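Local coordinates for putative C39-like peptidase (Bacillus anthracis, PDB 3ERV), which is of unknown function but probably cleaves peptide bonds as a C39-like, papain-type cysteine peptidase, at residues S35-I40 against V181-D186; T53-M58 against Q114-Y119; G106-P111 against V146-A151; V190-P195 against E207-A212. All coordinates share one frame; numbering follows the deposited sequence.

Contact 1: residues S35-I40 against V181-D186. With EDO (1,2-ethanediol), chain C.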
loop_
_atom_site.group_PDB
_atom_site.type_symbol
_atom_site.label_atom_id
_atom_site.label_comp_id
_atom_site.label_asym_id
_atom_site.label_seq_id
_atom_site.Cartn_x
_atom_site.Cartn_y
_atom_site.Cartn_z
ATOM N N SER A 35 0.780 18.044 1.595
ATOM C CA SER A 35 -0.279 18.254 0.638
ATOM C C SER A 35 0.254 18.312 -0.796
ATOM O O SER A 35 -0.522 18.302 -1.739
ATOM C CB SER A 35 -1.057 19.520 1.017
ATOM O OG SER A 35 -0.195 20.649 1.023
ATOM N N ASN A 36 1.575 18.310 -0.979
ATOM C CA ASN A 36 2.117 18.311 -2.356
ATOM C C ASN A 36 2.651 16.987 -2.869
ATOM O O ASN A 36 3.321 16.913 -3.940
ATOM C CB ASN A 36 3.090 19.486 -2.607
ATOM C CG ASN A 36 2.345 20.808 -2.745
ATOM O OD1 ASN A 36 1.092 20.817 -2.775
ATOM N ND2 ASN A 36 3.083 21.919 -2.888
ATOM N N VAL A 37 2.340 15.941 -2.117
ATOM C CA VAL A 37 2.527 14.576 -2.597
ATOM C C VAL A 37 1.687 14.499 -3.882
ATOM O O VAL A 37 0.503 14.835 -3.874
ATOM C CB VAL A 37 2.045 13.518 -1.512
ATOM C CG1 VAL A 37 1.936 12.081 -2.106
ATOM C CG2 VAL A 37 2.953 13.595 -0.254
ATOM N N PRO A 38 2.305 14.058 -4.992
ATOM C CA PRO A 38 1.586 14.001 -6.285
ATOM C C PRO A 38 0.348 13.086 -6.226
ATOM O O PRO A 38 0.296 12.170 -5.443
ATOM C CB PRO A 38 2.641 13.410 -7.260
ATOM C CG PRO A 38 3.921 13.667 -6.668
ATOM C CD PRO A 38 3.742 13.751 -5.121
ATOM N N PHE A 39 -0.659 13.358 -7.052
ATOM C CA PHE A 39 -1.885 12.591 -7.015
ATOM C C PHE A 39 -1.959 11.806 -8.315
ATOM O O PHE A 39 -1.879 12.384 -9.397
ATOM C CB PHE A 39 -3.111 13.541 -6.797
ATOM C CG PHE A 39 -4.454 12.937 -7.187
ATOM C CD1 PHE A 39 -5.170 12.178 -6.315
ATOM C CD2 PHE A 39 -4.995 13.181 -8.457
ATOM C CE1 PHE A 39 -6.421 11.623 -6.703
ATOM C CE2 PHE A 39 -6.231 12.647 -8.846
ATOM C CZ PHE A 39 -6.941 11.863 -7.963
ATOM N N ILE A 40 -2.106 10.483 -8.188
ATOM C CA ILE A 40 -2.334 9.561 -9.322
ATOM C C ILE A 40 -3.524 8.606 -9.044
ATOM O O ILE A 40 -3.768 8.187 -7.898
ATOM C CB ILE A 40 -1.062 8.707 -9.625
ATOM C CG1 ILE A 40 0.186 9.605 -9.637
ATOM C CG2 ILE A 40 -1.205 7.995 -11.017
ATOM C CD1 ILE A 40 1.535 8.848 -9.680
ATOM N N VAL A 181 -1.655 6.083 0.227
ATOM C CA VAL A 181 -0.520 6.816 0.769
ATOM C C VAL A 181 -1.014 7.660 1.914
ATOM O O VAL A 181 -1.934 8.473 1.717
ATOM C CB VAL A 181 0.165 7.775 -0.293
ATOM C CG1 VAL A 181 1.456 8.385 0.291
ATOM C CG2 VAL A 181 0.434 7.020 -1.636
ATOM N N LEU A 182 -0.406 7.460 3.081
ATOM C CA LEU A 182 -0.610 8.305 4.255
ATOM C C LEU A 182 0.174 9.599 4.113
ATOM O O LEU A 182 1.419 9.599 4.047
ATOM C CB LEU A 182 -0.188 7.580 5.539
ATOM C CG LEU A 182 -0.266 8.396 6.854
ATOM C CD1 LEU A 182 -1.705 8.772 7.217
ATOM C CD2 LEU A 182 0.386 7.652 8.007
ATOM N N ILE A 183 -0.533 10.711 4.038
ATOM C CA ILE A 183 0.146 11.941 3.798
ATOM C C ILE A 183 -0.078 12.976 4.896
ATOM O O ILE A 183 0.439 14.102 4.807
ATOM C CB ILE A 183 -0.259 12.572 2.445
ATOM C CG1 ILE A 183 -1.716 13.090 2.476
ATOM C CG2 ILE A 183 0.084 11.613 1.215
ATOM C CD1 ILE A 183 -2.018 14.060 1.274
ATOM N N GLY A 184 -0.832 12.613 5.924
ATOM C CA GLY A 184 -1.134 13.595 6.963
ATOM C C GLY A 184 -2.008 13.078 8.093
ATOM O O GLY A 184 -2.572 11.989 8.002
ATOM N N TYR A 185 -2.112 13.858 9.164
ATOM C CA TYR A 185 -2.955 13.484 10.309
ATOM C C TYR A 185 -3.312 14.694 11.162
ATOM O O TYR A 185 -2.562 15.673 11.232
ATOM C CB TYR A 185 -2.232 12.458 11.191
ATOM C CG TYR A 185 -0.921 12.953 11.755
ATOM C CD1 TYR A 185 -0.847 13.529 13.034
ATOM C CD2 TYR A 185 0.264 12.854 11.010
ATOM C CE1 TYR A 185 0.371 13.986 13.560
ATOM C CE2 TYR A 185 1.466 13.300 11.521
ATOM C CZ TYR A 185 1.526 13.874 12.798
ATOM O OH TYR A 185 2.754 14.331 13.283
ATOM N N ASP A 186 -4.477 14.627 11.798
ATOM C CA ASP A 186 -4.774 15.528 12.923
ATOM C C ASP A 186 -5.350 14.704 14.085
ATOM O O ASP A 186 -5.258 13.474 14.086
ATOM C CB ASP A 186 -5.643 16.748 12.524
ATOM C CG ASP A 186 -6.994 16.366 11.968
ATOM O OD1 ASP A 186 -7.534 15.327 12.391
ATOM O OD2 ASP A 186 -7.533 17.099 11.104
HETATM C C1 EDO C . -1.838 18.459 -4.841
HETATM O O1 EDO C . -1.275 19.606 -4.166
HETATM C C2 EDO C . -0.764 17.397 -5.132
HETATM O O2 EDO C . -0.384 17.381 -6.510
#

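Contact 2: residues T53-M58 against Q114-Y119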
loop_
_atom_site.group_PDB
_atom_site.type_symbol
_atom_site.label_atom_id
_atom_site.label_comp_id
_atom_site.label_asym_id
_atom_site.label_seq_id
_atom_site.Cartn_x
_atom_site.Cartn_y
_atom_site.Cartn_z
ATOM N N THR A 53 0.404 2.051 -7.690
ATOM C CA THR A 53 0.049 3.458 -7.917
ATOM C C THR A 53 0.412 4.324 -6.706
ATOM O O THR A 53 0.921 5.436 -6.897
ATOM C CB THR A 53 -1.449 3.627 -8.327
ATOM O OG1 THR A 53 -1.704 2.855 -9.509
ATOM C CG2 THR A 53 -1.762 5.077 -8.646
ATOM N N SER A 54 0.142 3.826 -5.474
ATOM C CA SER A 54 0.590 4.472 -4.222
ATOM C C SER A 54 2.128 4.563 -4.130
ATOM O O SER A 54 2.715 5.585 -3.711
ATOM C CB SER A 54 0.083 3.691 -2.992
ATOM O OG SER A 54 -1.367 3.671 -2.904
ATOM N N LEU A 55 2.766 3.465 -4.507
ATOM C CA LEU A 55 4.186 3.440 -4.588
ATOM C C LEU A 55 4.689 4.487 -5.592
ATOM O O LEU A 55 5.643 5.176 -5.288
ATOM C CB LEU A 55 4.722 2.029 -4.927
ATOM C CG LEU A 55 6.274 2.014 -4.909
ATOM C CD1 LEU A 55 6.835 2.317 -3.490
ATOM C CD2 LEU A 55 6.838 0.662 -5.477
ATOM N N ALA A 56 4.042 4.622 -6.753
ATOM C CA ALA A 56 4.437 5.642 -7.712
ATOM C C ALA A 56 4.405 7.086 -7.155
ATOM O O ALA A 56 5.392 7.834 -7.241
ATOM C CB ALA A 56 3.623 5.499 -9.043
ATOM N N MET A 57 3.314 7.438 -6.498
ATOM C CA MET A 57 3.195 8.735 -5.802
ATOM C C MET A 57 4.330 8.959 -4.789
ATOM O O MET A 57 4.907 10.067 -4.717
ATOM C CB MET A 57 1.834 8.831 -5.058
ATOM C CG MET A 57 0.584 9.091 -5.966
ATOM S SD MET A 57 -1.047 9.294 -5.088
ATOM C CE MET A 57 -1.677 7.615 -5.093
ATOM N N MET A 58 4.639 7.934 -3.995
ATOM C CA MET A 58 5.713 8.012 -2.993
ATOM C C MET A 58 7.053 8.238 -3.656
ATOM O O MET A 58 7.813 9.158 -3.263
ATOM C CB MET A 58 5.770 6.712 -2.143
ATOM C CG MET A 58 6.679 6.715 -0.816
ATOM S SD MET A 58 7.311 5.099 -0.217
ATOM C CE MET A 58 8.644 4.914 -1.430
ATOM N N GLN A 114 10.761 -4.533 -2.086
ATOM C CA GLN A 114 11.822 -4.810 -3.026
ATOM C C GLN A 114 11.738 -3.879 -4.231
ATOM O O GLN A 114 12.764 -3.447 -4.754
ATOM C CB GLN A 114 11.796 -6.269 -3.502
ATOM C CG GLN A 114 12.239 -7.230 -2.458
ATOM C CD GLN A 114 13.562 -6.806 -1.797
ATOM O OE1 GLN A 114 13.637 -6.674 -0.570
ATOM N NE2 GLN A 114 14.603 -6.571 -2.612
ATOM N N LEU A 115 10.519 -3.566 -4.672
ATOM C CA LEU A 115 10.386 -2.723 -5.839
ATOM C C LEU A 115 10.846 -1.323 -5.452
ATOM O O LEU A 115 11.495 -0.649 -6.251
ATOM C CB LEU A 115 8.938 -2.708 -6.376
ATOM C CG LEU A 115 8.610 -1.889 -7.649
ATOM C CD1 LEU A 115 9.639 -2.133 -8.776
ATOM C CD2 LEU A 115 7.211 -2.222 -8.148
ATOM N N ALA A 116 10.481 -0.882 -4.241
ATOM C CA ALA A 116 10.859 0.464 -3.798
ATOM C C ALA A 116 12.393 0.613 -3.774
ATOM O O ALA A 116 12.942 1.676 -4.124
ATOM C CB ALA A 116 10.283 0.776 -2.377
ATOM N N LYS A 117 13.055 -0.444 -3.303
ATOM C CA LYS A 117 14.528 -0.490 -3.236
ATOM C C LYS A 117 15.222 -0.422 -4.596
ATOM O O LYS A 117 16.329 0.065 -4.678
ATOM C CB LYS A 117 14.973 -1.777 -2.547
ATOM C CG LYS A 117 14.664 -1.836 -1.103
ATOM C CD LYS A 117 15.928 -2.301 -0.370
ATOM C CE LYS A 117 16.688 -1.110 0.154
ATOM N NZ LYS A 117 18.119 -1.503 0.436
ATOM N N LYS A 118 14.575 -0.909 -5.653
ATOM C CA LYS A 118 15.124 -0.792 -6.981
ATOM C C LYS A 118 15.403 0.694 -7.255
ATOM O O LYS A 118 16.422 1.067 -7.857
ATOM C CB LYS A 118 14.150 -1.336 -8.037
ATOM C CG LYS A 118 14.752 -1.398 -9.440
ATOM C CD LYS A 118 13.726 -1.657 -10.571
ATOM C CE LYS A 118 14.366 -1.488 -11.956
ATOM N NZ LYS A 118 14.092 -0.118 -12.510
ATOM N N TYR A 119 14.491 1.543 -6.798
ATOM C CA TYR A 119 14.562 2.959 -7.126
ATOM C C TYR A 119 15.221 3.800 -6.015
ATOM O O TYR A 119 15.751 4.866 -6.292
ATOM C CB TYR A 119 13.150 3.496 -7.405
ATOM C CG TYR A 119 12.624 3.007 -8.692
ATOM C CD1 TYR A 119 12.870 3.709 -9.873
ATOM C CD2 TYR A 119 11.928 1.798 -8.769
ATOM C CE1 TYR A 119 12.412 3.224 -11.055
ATOM C CE2 TYR A 119 11.470 1.326 -9.956
ATOM C CZ TYR A 119 11.710 2.037 -11.077
ATOM O OH TYR A 119 11.247 1.550 -12.254
#

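Contact 3: residues G106-P111 against V146-A151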
loop_
_atom_site.group_PDB
_atom_site.type_symbol
_atom_site.label_atom_id
_atom_site.label_comp_id
_atom_site.label_asym_id
_atom_site.label_seq_id
_atom_site.Cartn_x
_atom_site.Cartn_y
_atom_site.Cartn_z
ATOM N N GLY A 106 -3.530 -8.835 -5.105
ATOM C CA GLY A 106 -2.734 -7.646 -4.738
ATOM C C GLY A 106 -1.377 -8.165 -4.323
ATOM O O GLY A 106 -1.024 -9.322 -4.615
ATOM N N VAL A 107 -0.626 -7.335 -3.618
ATOM C CA VAL A 107 0.736 -7.676 -3.251
ATOM C C VAL A 107 0.955 -7.069 -1.877
ATOM O O VAL A 107 0.400 -6.016 -1.564
ATOM C CB VAL A 107 1.772 -7.132 -4.287
ATOM C CG1 VAL A 107 1.695 -5.602 -4.341
ATOM C CG2 VAL A 107 3.186 -7.565 -3.904
ATOM N N TYR A 108 1.735 -7.739 -1.039
ATOM C CA TYR A 108 1.944 -7.265 0.317
ATOM C C TYR A 108 3.290 -6.527 0.427
ATOM O O TYR A 108 3.961 -6.272 -0.564
ATOM C CB TYR A 108 1.803 -8.422 1.318
ATOM C CG TYR A 108 0.354 -8.794 1.639
ATOM C CD1 TYR A 108 -0.705 -8.048 1.102
ATOM C CD2 TYR A 108 0.036 -9.868 2.520
ATOM C CE1 TYR A 108 -2.030 -8.349 1.389
ATOM C CE2 TYR A 108 -1.308 -10.178 2.826
ATOM C CZ TYR A 108 -2.343 -9.396 2.251
ATOM O OH TYR A 108 -3.702 -9.642 2.502
ATOM N N HIS A 109 3.680 -6.180 1.644
ATOM C CA HIS A 109 4.785 -5.288 1.851
ATOM C C HIS A 109 6.163 -5.814 1.347
ATOM O O HIS A 109 6.983 -5.032 0.887
ATOM C CB HIS A 109 4.856 -4.901 3.339
ATOM C CG HIS A 109 5.360 -6.005 4.217
ATOM N ND1 HIS A 109 6.692 -6.124 4.568
ATOM C CD2 HIS A 109 4.724 -7.058 4.785
ATOM C CE1 HIS A 109 6.852 -7.203 5.326
ATOM N NE2 HIS A 109 5.671 -7.783 5.475
ATOM N N GLY A 110 6.431 -7.116 1.429
ATOM C CA GLY A 110 7.788 -7.603 1.059
ATOM C C GLY A 110 8.199 -7.257 -0.380
ATOM O O GLY A 110 9.183 -6.514 -0.642
ATOM N N PRO A 111 7.465 -7.802 -1.342
ATOM C CA PRO A 111 7.705 -7.593 -2.778
ATOM C C PRO A 111 7.548 -6.107 -3.092
ATOM O O PRO A 111 8.277 -5.537 -3.895
ATOM C CB PRO A 111 6.561 -8.412 -3.443
ATOM C CG PRO A 111 6.127 -9.433 -2.340
ATOM C CD PRO A 111 6.286 -8.638 -1.071
ATOM N N VAL A 146 3.375 4.471 2.281
ATOM C CA VAL A 146 2.463 3.617 1.577
ATOM C C VAL A 146 1.939 2.549 2.556
ATOM O O VAL A 146 2.730 1.883 3.245
ATOM C CB VAL A 146 3.155 2.954 0.390
ATOM C CG1 VAL A 146 2.226 1.881 -0.287
ATOM C CG2 VAL A 146 3.655 4.021 -0.587
ATOM N N ILE A 147 0.615 2.391 2.633
ATOM C CA ILE A 147 0.066 1.438 3.599
ATOM C C ILE A 147 -0.943 0.444 3.006
ATOM O O ILE A 147 -1.744 0.785 2.132
ATOM C CB ILE A 147 -0.514 2.145 4.849
ATOM C CG1 ILE A 147 -1.782 2.889 4.473
ATOM C CG2 ILE A 147 0.530 3.088 5.550
ATOM C CD1 ILE A 147 -3.028 2.129 4.872
ATOM N N ILE A 148 -0.899 -0.796 3.456
ATOM C CA ILE A 148 -1.918 -1.745 3.029
ATOM C C ILE A 148 -3.043 -1.729 4.100
ATOM O O ILE A 148 -2.746 -1.800 5.280
ATOM C CB ILE A 148 -1.355 -3.184 2.908
ATOM C CG1 ILE A 148 -0.129 -3.235 1.986
ATOM C CG2 ILE A 148 -2.456 -4.182 2.466
ATOM C CD1 ILE A 148 -0.404 -2.893 0.587
ATOM N N THR A 149 -4.303 -1.627 3.684
ATOM C CA THR A 149 -5.433 -1.602 4.624
ATOM C C THR A 149 -6.607 -2.240 3.923
ATOM O O THR A 149 -6.393 -3.045 3.015
ATOM C CB THR A 149 -5.804 -0.172 5.078
ATOM O OG1 THR A 149 -6.861 -0.237 6.047
ATOM C CG2 THR A 149 -6.285 0.694 3.895
ATOM N N ASN A 150 -7.840 -1.909 4.317
ATOM C CA ASN A 150 -8.998 -2.332 3.506
ATOM C C ASN A 150 -9.798 -1.114 3.042
ATOM O O ASN A 150 -9.712 -0.050 3.644
ATOM C CB ASN A 150 -9.889 -3.333 4.253
ATOM C CG ASN A 150 -10.765 -2.645 5.301
ATOM O OD1 ASN A 150 -11.778 -2.032 4.976
ATOM N ND2 ASN A 150 -10.331 -2.684 6.526
ATOM N N ALA A 151 -10.571 -1.276 1.972
ATOM C CA ALA A 151 -11.237 -0.137 1.328
ATOM C C ALA A 151 -12.166 0.714 2.238
ATOM O O ALA A 151 -12.433 1.889 1.914
ATOM C CB ALA A 151 -11.971 -0.607 0.098
#

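Contact 4: residues V190-P195 against E207-A212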
loop_
_atom_site.group_PDB
_atom_site.type_symbol
_atom_site.label_atom_id
_atom_site.label_comp_id
_atom_site.label_asym_id
_atom_site.label_seq_id
_atom_site.Cartn_x
_atom_site.Cartn_y
_atom_site.Cartn_z
ATOM N N VAL A 190 -6.990 11.022 9.676
ATOM C CA VAL A 190 -5.790 10.924 8.837
ATOM C C VAL A 190 -6.165 11.408 7.452
ATOM O O VAL A 190 -7.355 11.438 7.097
ATOM C CB VAL A 190 -5.165 9.508 8.727
ATOM C CG1 VAL A 190 -4.664 9.025 10.088
ATOM C CG2 VAL A 190 -6.121 8.520 8.090
ATOM N N TYR A 191 -5.137 11.798 6.691
ATOM C CA TYR A 191 -5.302 12.328 5.350
ATOM C C TYR A 191 -4.539 11.422 4.370
ATOM O O TYR A 191 -3.367 11.092 4.603
ATOM C CB TYR A 191 -4.780 13.774 5.312
ATOM C CG TYR A 191 -5.573 14.674 6.235
ATOM C CD1 TYR A 191 -6.674 15.386 5.758
ATOM C CD2 TYR A 191 -5.238 14.797 7.581
ATOM C CE1 TYR A 191 -7.426 16.199 6.602
ATOM C CE2 TYR A 191 -5.984 15.609 8.445
ATOM C CZ TYR A 191 -7.073 16.306 7.946
ATOM O OH TYR A 191 -7.815 17.118 8.779
ATOM N N ILE A 192 -5.198 10.999 3.295
ATOM C CA ILE A 192 -4.566 10.054 2.394
ATOM C C ILE A 192 -4.647 10.472 0.930
ATOM O O ILE A 192 -5.458 11.335 0.554
ATOM C CB ILE A 192 -5.188 8.652 2.549
ATOM C CG1 ILE A 192 -6.658 8.690 2.111
ATOM C CG2 ILE A 192 -5.034 8.139 4.002
ATOM C CD1 ILE A 192 -7.376 7.375 2.265
ATOM N N ARG A 193 -3.791 9.845 0.115
ATOM C CA ARG A 193 -3.989 9.746 -1.345
ATOM C C ARG A 193 -4.509 8.336 -1.642
ATOM O O ARG A 193 -3.844 7.330 -1.353
ATOM C CB ARG A 193 -2.672 9.988 -2.111
ATOM C CG ARG A 193 -2.169 11.409 -2.054
ATOM C CD ARG A 193 -2.731 12.314 -3.144
ATOM N NE ARG A 193 -2.026 13.588 -3.010
ATOM C CZ ARG A 193 -2.499 14.670 -2.409
ATOM N NH1 ARG A 193 -3.753 14.668 -1.923
ATOM N NH2 ARG A 193 -1.715 15.758 -2.316
ATOM N N ASP A 194 -5.711 8.263 -2.199
ATOM C CA ASP A 194 -6.337 6.994 -2.519
ATOM C C ASP A 194 -6.445 6.843 -4.042
ATOM O O ASP A 194 -7.220 7.583 -4.683
ATOM C CB ASP A 194 -7.725 6.979 -1.887
ATOM C CG ASP A 194 -8.415 5.654 -2.034
ATOM O OD1 ASP A 194 -8.206 4.954 -3.061
ATOM O OD2 ASP A 194 -9.159 5.315 -1.085
ATOM N N PRO A 195 -5.680 5.887 -4.626
ATOM C CA PRO A 195 -5.601 5.727 -6.082
ATOM C C PRO A 195 -6.939 5.352 -6.739
ATOM O O PRO A 195 -7.048 5.390 -7.960
ATOM C CB PRO A 195 -4.550 4.606 -6.286
ATOM C CG PRO A 195 -4.454 3.896 -4.965
ATOM C CD PRO A 195 -4.889 4.867 -3.888
ATOM N N GLU A 207 -9.065 6.758 14.291
ATOM C CA GLU A 207 -8.964 5.571 15.128
ATOM C C GLU A 207 -9.302 4.304 14.367
ATOM O O GLU A 207 -8.573 3.316 14.459
ATOM C CB GLU A 207 -9.789 5.672 16.428
ATOM C CG GLU A 207 -9.378 4.592 17.432
ATOM C CD GLU A 207 -10.207 4.582 18.714
ATOM O OE1 GLU A 207 -9.990 5.464 19.580
ATOM O OE2 GLU A 207 -11.059 3.670 18.867
ATOM N N LYS A 208 -10.405 4.335 13.637
ATOM C CA LYS A 208 -10.846 3.208 12.817
ATOM C C LYS A 208 -9.792 2.857 11.744
ATOM O O LYS A 208 -9.503 1.682 11.474
ATOM C CB LYS A 208 -12.151 3.585 12.122
ATOM C CG LYS A 208 -13.374 3.713 13.054
ATOM C CD LYS A 208 -14.064 2.385 13.190
ATOM C CE LYS A 208 -14.299 1.992 14.668
ATOM N NZ LYS A 208 -13.114 1.288 15.331
ATOM N N PHE A 209 -9.237 3.908 11.139
ATOM C CA PHE A 209 -8.118 3.804 10.209
ATOM C C PHE A 209 -6.963 3.006 10.784
ATOM O O PHE A 209 -6.454 2.064 10.151
ATOM C CB PHE A 209 -7.614 5.196 9.804
ATOM C CG PHE A 209 -6.530 5.153 8.743
ATOM C CD1 PHE A 209 -6.854 5.252 7.406
ATOM C CD2 PHE A 209 -5.202 4.972 9.095
ATOM C CE1 PHE A 209 -5.865 5.205 6.436
ATOM C CE2 PHE A 209 -4.210 4.927 8.146
ATOM C CZ PHE A 209 -4.539 5.043 6.814
ATOM N N GLU A 210 -6.554 3.361 11.992
ATOM C CA GLU A 210 -5.404 2.713 12.587
ATOM C C GLU A 210 -5.674 1.250 12.862
ATOM O O GLU A 210 -4.775 0.402 12.751
ATOM C CB GLU A 210 -5.010 3.420 13.883
ATOM C CG GLU A 210 -4.745 4.910 13.738
ATOM C CD GLU A 210 -4.465 5.567 15.088
ATOM O OE1 GLU A 210 -4.777 4.929 16.112
ATOM O OE2 GLU A 210 -3.952 6.712 15.143
ATOM N N GLN A 211 -6.916 0.959 13.249
ATOM C CA GLN A 211 -7.305 -0.402 13.639
ATOM C C GLN A 211 -7.394 -1.306 12.414
ATOM O O GLN A 211 -6.955 -2.471 12.440
ATOM C CB GLN A 211 -8.648 -0.379 14.377
ATOM C CG GLN A 211 -8.560 0.178 15.785
ATOM C CD GLN A 211 -9.932 0.391 16.408
ATOM O OE1 GLN A 211 -10.934 0.609 15.702
ATOM N NE2 GLN A 211 -9.985 0.344 17.739
ATOM N N ALA A 212 -7.968 -0.761 11.347
ATOM C CA ALA A 212 -7.979 -1.426 10.037
ATOM C C ALA A 212 -6.543 -1.761 9.562
ATOM O O ALA A 212 -6.276 -2.876 9.108
ATOM C CB ALA A 212 -8.713 -0.560 9.012
#

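Contact 1: residues S35-I40 against V181-D186
Val37 carries this contact, laying both of its methyls on the strand at Val181 and Ile183. The loop reaches it through Ser35, whose side chain turns away from the strand. The backbone carbonyl of Ser35 faces a molecule of 1,2-ethanediol, probably from the crystallisation liquor. The diol hydroxyl O1 donates a hydrogen bond to Ser35 O at 2.9 Å. The diol lies along the loop backbone, its C2 3.1 Å from Val37 O. Val37 O also accepts a hydrogen bond from Arg193 NH2 of the neighbouring strand.

The side chain of Val37 points toward strand 177-185. With chi1 at 167°, CG1 is anti to the backbone N, and the two methyls open as a fork toward the strand. The methyl CG2 of Ile183 sits at this fork, 3.8 Å from Val37 CG2 and equally far from Val37 CG1. Val37 CG1 also approaches Val181 CG1, more loosely, at 4.4 Å. No hydrogen bond joins the two segments; the contact is purely apolar and buried.

Beyond Val37 the loop leaves the strand. Pro38 and Ile40 pack on helix 50-61, and Phe39 turns to Arg193 and Leu200. On the strand, Ile183 and Gly184 together sit opposite Tyr191 of the next strand, a classic beta bulge just where the loop packs. The contact thus joins the loop that leads into helix 50-61 to the central antiparallel sheet, as fits a papain-like peptidase fold.

Contact 2: residues T53-M58 against Q114-Y119
Leu55 and Leu115 both extend from their helices with CG anti to the backbone N, chi1 -176° and -178°, and so each reaches into the groove between helix 50-61 and helix 109-119. The second torsion of Leu55, at 64°, then spreads its two methyls over two successive residues of the other helix. CD2 lies against the branch of Leu115, 3.8 Å from Leu115 CG and 3.9 Å from Leu115 CD2. CD1 lands on the methyl of Ala116, 3.9 Å from Ala116 CB. The two leucines meet at a slant, the methyl of one against the branch point of the other.

Ala116 is small, and the backbones come close here: the CA atoms of Leu55 and Ala116 are 7.3 Å apart. Met58, one turn after Leu55, adds a little cover with the far part of its side chain. There are no hydrogen bonds across the helices, and the three main side chains are all buried.

Near the end of the segment, Leu115 O lies at the edge of the Tyr119 ring, in its plane. The hydroxyl of Tyr119 is hydrogen-bonded to Glu74 and Lys70 of helix 68-74, and Lys118 NZ gives it a further, weak bond at 3.3 Å.

Another side of helix 50-61 rests on the sheet, where Val146 touches Ser54 and Met58. Helix 109-119 therefore packs on a helix that itself backs the sheet. Helix 50-61 begins at Cys50, probably the nucleophile, and is consistent with the central helix of papain-like cysteine peptidases, which carries the nucleophile at its start.

Contact 3: residues G106-P111 against V146-A151
At the start of helix 109-119, the entering loop brings Val107 and the N-cap residue Tyr108 against Ile148 of strand 145-150. The CA atoms of Tyr108 and Ile148 are 7.3 Å apart. Ile148 does the touching from the strand side, using both ends of its branched chain. With chi1 -55°, CG2 is anti to the backbone N while CG1 lies beside that N, and the two branches meet different parts of the loop. CD1 comes to the backbone carbonyl of Val107, with 3.9 Å between Ile148 CD1 and Val107 O. CG2 approaches the tyrosine ring obliquely, 4.3 Å from Tyr108 CE1.

In this probably papain-like fold, the contact ties the front of a helix to a middle strand of the main sheet. The side chain of Ile148 is close to Cys50, His178 and Asp194 but makes no contact with them; the three probably form a catalytic triad. Glu51 of helix 50-61 links both sides, since Ile148 packs on it and Val107 N donates to its OE2.

The polar end of Tyr108 is held beyond the contact: its hydroxyl is hydrogen-bonded to Tyr105 OH and to Ser172 O.

Contact 4: residues V190-P195 against E207-A212
Strand 189-193 and helix 206-215 come closest here at Val190 and Phe209, whose CA atoms are 7.6 Å apart. Both side chains point across the gap. Phe209 has CG anti to the backbone N, chi1 -175°, and its ring stretches out from the helix toward the strand. Val190 meets it at about a right angle and sets CG2 over one ring face.

This is a close CH-pi contact. Val190 CG2 lies 3.5 Å from the centroid of the Phe209 ring, only 16° off the ring normal. The methyl is shifted a little toward one side of the ring, 3.4 Å from Phe209 CD1. Two residues along the strand, Ile192 brings its CG2 obliquely to the ring, 3.9 Å from Phe209 CE1. Between them Tyr191 points away from the helix. No hydrogen bond crosses the contact.

The ring also packs on Val204 of the next strand and on Ile147. On the helix, Glu210 turns to partners beside the contact, with a salt bridge to Arg206 and a hydrogen bond to Tyr136.

Past the strand, Asp194 OD1 is hydrogen-bonded to His178 NE2, consistent with a Cys-His-Asp triad completed by Cys50. Helix 206-215, packed here through Phe209 on the sheet that leads to this site, fits a papain-like peptidase fold.

How the contacts relate
All four contacts are buried and mainly apolar, with no hydrogen bond crossing any of them; contact 3 also sets a methyl against a backbone carbonyl. Measured from contact centre to chain centre, contact 3 lies nearest, about 4 Å, and contact 1 farthest, about 13 Å. Contacts 1, 3 and 4 all reach the main antiparallel sheet. Contact 2 is helix on helix, and shares helix 109-119 with contact 3. Contacts 1 and 2 are aliphatic on both sides; in contacts 3 and 4 aliphatic strand residues meet an aromatic ring. Neighbouring strands 177-185 and 189-193, paired through Val181 and Arg193, link contacts 1 and 4. Contacts 3 and 4 touch where Thr149 meets Ala212.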